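Local coordinates for NudC domain-containing protein 2 (Mus musculus, PDB 2RH0), which may regulate the LIS1/dynein pathway by stabilising LIS1 together with the Hsp90 chaperone, at residues W15-Q20 against F26-V31. Sequence-based numbering, arbitrary orientation.
Sequences WGQWYQ and FIEVQV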
loop_
_atom_site.group_PDB
_atom_site.type_symbol
_atom_site.label_atom_id
_atom_site.label_comp_id
_atom_site.label_asym_id
_atom_site.label_seq_id
_atom_site.Cartn_x
_atom_site.Cartn_y
_atom_site.Cartn_z
ATOM N N TRP A 15 -4.687 -9.743 -8.874
ATOM C CA TRP A 15 -3.995 -8.866 -9.870
ATOM C C TRP A 15 -3.421 -7.621 -9.287
ATOM O O TRP A 15 -2.763 -6.879 -9.999
ATOM C CB TRP A 15 -4.914 -8.461 -11.057
ATOM C CG TRP A 15 -6.289 -8.249 -10.655
ATOM C CD1 TRP A 15 -7.323 -9.109 -10.834
ATOM C CD2 TRP A 15 -6.812 -7.128 -9.914
ATOM N NE1 TRP A 15 -8.468 -8.597 -10.265
ATOM C CE2 TRP A 15 -8.186 -7.378 -9.704
ATOM C CE3 TRP A 15 -6.256 -5.931 -9.427
ATOM C CZ2 TRP A 15 -9.012 -6.487 -9.020
ATOM C CZ3 TRP A 15 -7.077 -5.047 -8.729
ATOM C CH2 TRP A 15 -8.439 -5.325 -8.530
ATOM N N GLY A 16 -3.670 -7.359 -8.009
ATOM C CA GLY A 16 -3.102 -6.190 -7.361
ATOM C C GLY A 16 -3.802 -5.810 -6.069
ATOM O O GLY A 16 -3.857 -6.611 -5.146
ATOM N N GLN A 17 -4.325 -4.580 -5.984
ATOM C CA GLN A 17 -5.022 -4.151 -4.790
ATOM C C GLN A 17 -5.937 -2.983 -5.078
ATOM O O GLN A 17 -5.840 -2.339 -6.149
ATOM C CB GLN A 17 -4.042 -3.804 -3.685
ATOM C CG GLN A 17 -3.051 -2.709 -4.008
ATOM C CD GLN A 17 -1.936 -2.503 -2.943
ATOM O OE1 GLN A 17 -1.289 -1.481 -2.955
ATOM N NE2 GLN A 17 -1.718 -3.466 -2.056
ATOM N N TRP A 18 -6.882 -2.764 -4.171
ATOM C CA TRP A 18 -7.705 -1.578 -4.226
ATOM C C TRP A 18 -7.761 -0.955 -2.851
ATOM O O TRP A 18 -7.497 -1.610 -1.832
ATOM C CB TRP A 18 -9.128 -1.901 -4.757
ATOM C CG TRP A 18 -9.970 -2.746 -3.817
ATOM C CD1 TRP A 18 -9.974 -4.098 -3.713
ATOM C CD2 TRP A 18 -10.916 -2.271 -2.878
ATOM N NE1 TRP A 18 -10.847 -4.496 -2.734
ATOM C CE2 TRP A 18 -11.446 -3.384 -2.218
ATOM C CE3 TRP A 18 -11.393 -0.993 -2.546
ATOM C CZ2 TRP A 18 -12.414 -3.267 -1.235
ATOM C CZ3 TRP A 18 -12.336 -0.877 -1.577
ATOM C CH2 TRP A 18 -12.823 -2.007 -0.905
ATOM N N TYR A 19 -8.144 0.312 -2.821
ATOM C CA TYR A 19 -8.296 1.055 -1.592
ATOM C C TYR A 19 -9.180 2.260 -1.848
ATOM O O TYR A 19 -9.604 2.473 -2.962
ATOM C CB TYR A 19 -6.946 1.460 -1.048
ATOM C CG TYR A 19 -6.018 2.151 -2.009
ATOM C CD1 TYR A 19 -5.126 1.422 -2.782
ATOM C CD2 TYR A 19 -5.972 3.540 -2.088
ATOM C CE1 TYR A 19 -4.214 2.056 -3.662
ATOM C CE2 TYR A 19 -5.052 4.197 -2.966
ATOM C CZ TYR A 19 -4.196 3.440 -3.740
ATOM O OH TYR A 19 -3.348 4.067 -4.592
ATOM N N GLN A 20 -9.459 3.051 -0.826
ATOM C CA GLN A 20 -10.386 4.156 -0.989
ATOM C C GLN A 20 -10.099 5.282 -0.032
ATOM O O GLN A 20 -9.289 5.124 0.908
ATOM C CB GLN A 20 -11.801 3.646 -0.724
ATOM C CG GLN A 20 -11.981 3.157 0.692
ATOM C CD GLN A 20 -13.257 2.472 0.915
ATOM O OE1 GLN A 20 -14.335 3.021 0.625
ATOM N NE2 GLN A 20 -13.168 1.233 1.427
ATOM N N PHE A 26 -9.619 3.518 -5.606
ATOM C CA PHE A 26 -8.352 3.329 -6.323
ATOM C C PHE A 26 -8.197 1.872 -6.630
ATOM O O PHE A 26 -8.455 1.038 -5.777
ATOM C CB PHE A 26 -7.167 3.832 -5.464
ATOM C CG PHE A 26 -7.260 5.313 -5.123
ATOM C CD1 PHE A 26 -8.054 5.743 -4.096
ATOM C CD2 PHE A 26 -6.549 6.262 -5.849
ATOM C CE1 PHE A 26 -8.187 7.079 -3.801
ATOM C CE2 PHE A 26 -6.668 7.615 -5.539
ATOM C CZ PHE A 26 -7.494 8.010 -4.517
ATOM N N ILE A 27 -7.855 1.569 -7.873
ATOM C CA ILE A 27 -7.655 0.188 -8.320
ATOM C C ILE A 27 -6.295 0.139 -8.955
ATOM O O ILE A 27 -6.071 0.809 -9.948
ATOM C CB ILE A 27 -8.732 -0.308 -9.358
ATOM C CG1 ILE A 27 -10.145 0.086 -8.909
ATOM C CG2 ILE A 27 -8.613 -1.854 -9.573
ATOM C CD1 ILE A 27 -11.215 -0.217 -9.941
ATOM N N GLU A 28 -5.384 -0.649 -8.378
ATOM C CA GLU A 28 -4.067 -0.838 -8.932
ATOM C C GLU A 28 -3.901 -2.240 -9.476
ATOM O O GLU A 28 -3.929 -3.216 -8.729
ATOM C CB GLU A 28 -2.998 -0.522 -7.853
ATOM C CG GLU A 28 -3.128 0.920 -7.323
ATOM C CD GLU A 28 -2.024 1.338 -6.417
ATOM O OE1 GLU A 28 -1.250 0.461 -5.985
ATOM O OE2 GLU A 28 -1.947 2.555 -6.142
ATOM N N VAL A 29 -3.691 -2.341 -10.782
ATOM C CA VAL A 29 -3.667 -3.625 -11.494
ATOM C C VAL A 29 -2.275 -3.870 -12.057
ATOM O O VAL A 29 -1.833 -3.127 -12.899
ATOM C CB VAL A 29 -4.730 -3.612 -12.631
ATOM C CG1 VAL A 29 -4.879 -4.991 -13.322
ATOM C CG2 VAL A 29 -6.075 -3.104 -12.074
ATOM N N GLN A 30 -1.554 -4.869 -11.545
ATOM C CA GLN A 30 -0.254 -5.222 -12.096
ATOM C C GLN A 30 -0.386 -5.729 -13.518
ATOM O O GLN A 30 -1.281 -6.497 -13.832
ATOM C CB GLN A 30 0.432 -6.286 -11.239
ATOM C CG GLN A 30 0.828 -5.765 -9.849
ATOM C CD GLN A 30 1.893 -4.696 -9.914
ATOM O OE1 GLN A 30 2.905 -4.875 -10.600
ATOM N NE2 GLN A 30 1.679 -3.576 -9.212
ATOM N N VAL A 31 0.469 -5.236 -14.399
ATOM C CA VAL A 31 0.469 -5.683 -15.784
ATOM C C VAL A 31 1.895 -6.089 -16.166
ATOM O O VAL A 31 2.850 -5.711 -15.475
ATOM C CB VAL A 31 -0.128 -4.604 -16.746
ATOM C CG1 VAL A 31 -1.576 -4.338 -16.368
ATOM C CG2 VAL A 31 0.681 -3.291 -16.740
#
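Tyr19, bonded to Glu28 and packed on Phe26 across adjacent antiparallel strands, illustrates how a polar bond and an aromatic contact can share one face of a hairpin. The hydroxyl of Tyr19 donates to Glu28 OE2 at 2.6 Å, reaching the oxygen from above the carboxylate plane, which stands 80° from the phenol ring. Tyr19 CG sits between its backbone N and carbonyl carbon (chi1 51°), a torsion that swings the ring toward the partner strand. Arg83 of the second subunit also bonds the hydroxyl, a second partner that helps fix its position. Alongside Glu28, the extended Gln17 points the same way.

On that face Phe26 CB lies over the Tyr19 ring, 3.5 Å from its centroid, in a CH-pi contact. The two rings form a strongly offset pair, planes 9° apart and centroids 4.9 Å apart, with little face-to-face contact; the closest touch is Tyr19 CE2 to Phe26 CG, 3.3 Å.

On the face carrying Ile27, apolar contacts prevail: Trp15 CH2 meets Ile27 CG2 at 3.6 Å, and Trp15 CE3 approaches Val29 CG2 (3.9 Å). Leu59 and Ile58 of strand 56-62 extend this cluster, while Trp15 NE1 bonds Tyr105 of the second subunit.

Backbone bonds run in reciprocal pairs, Gln17 with Glu28 and Tyr19 with Phe26, and Gln30 N adds a bond to Trp15 O at 2.8 Å. Between them Gly16 CA makes a CA-H...O contact with Glu28 O at 3.4 Å.

Two consecutive antiparallel strands joined by a short connection form a beta hairpin, here within the CS (p23-like) domain; residues 26-30 also pair with a strand of the second subunit, continuing the sheet across the dimer.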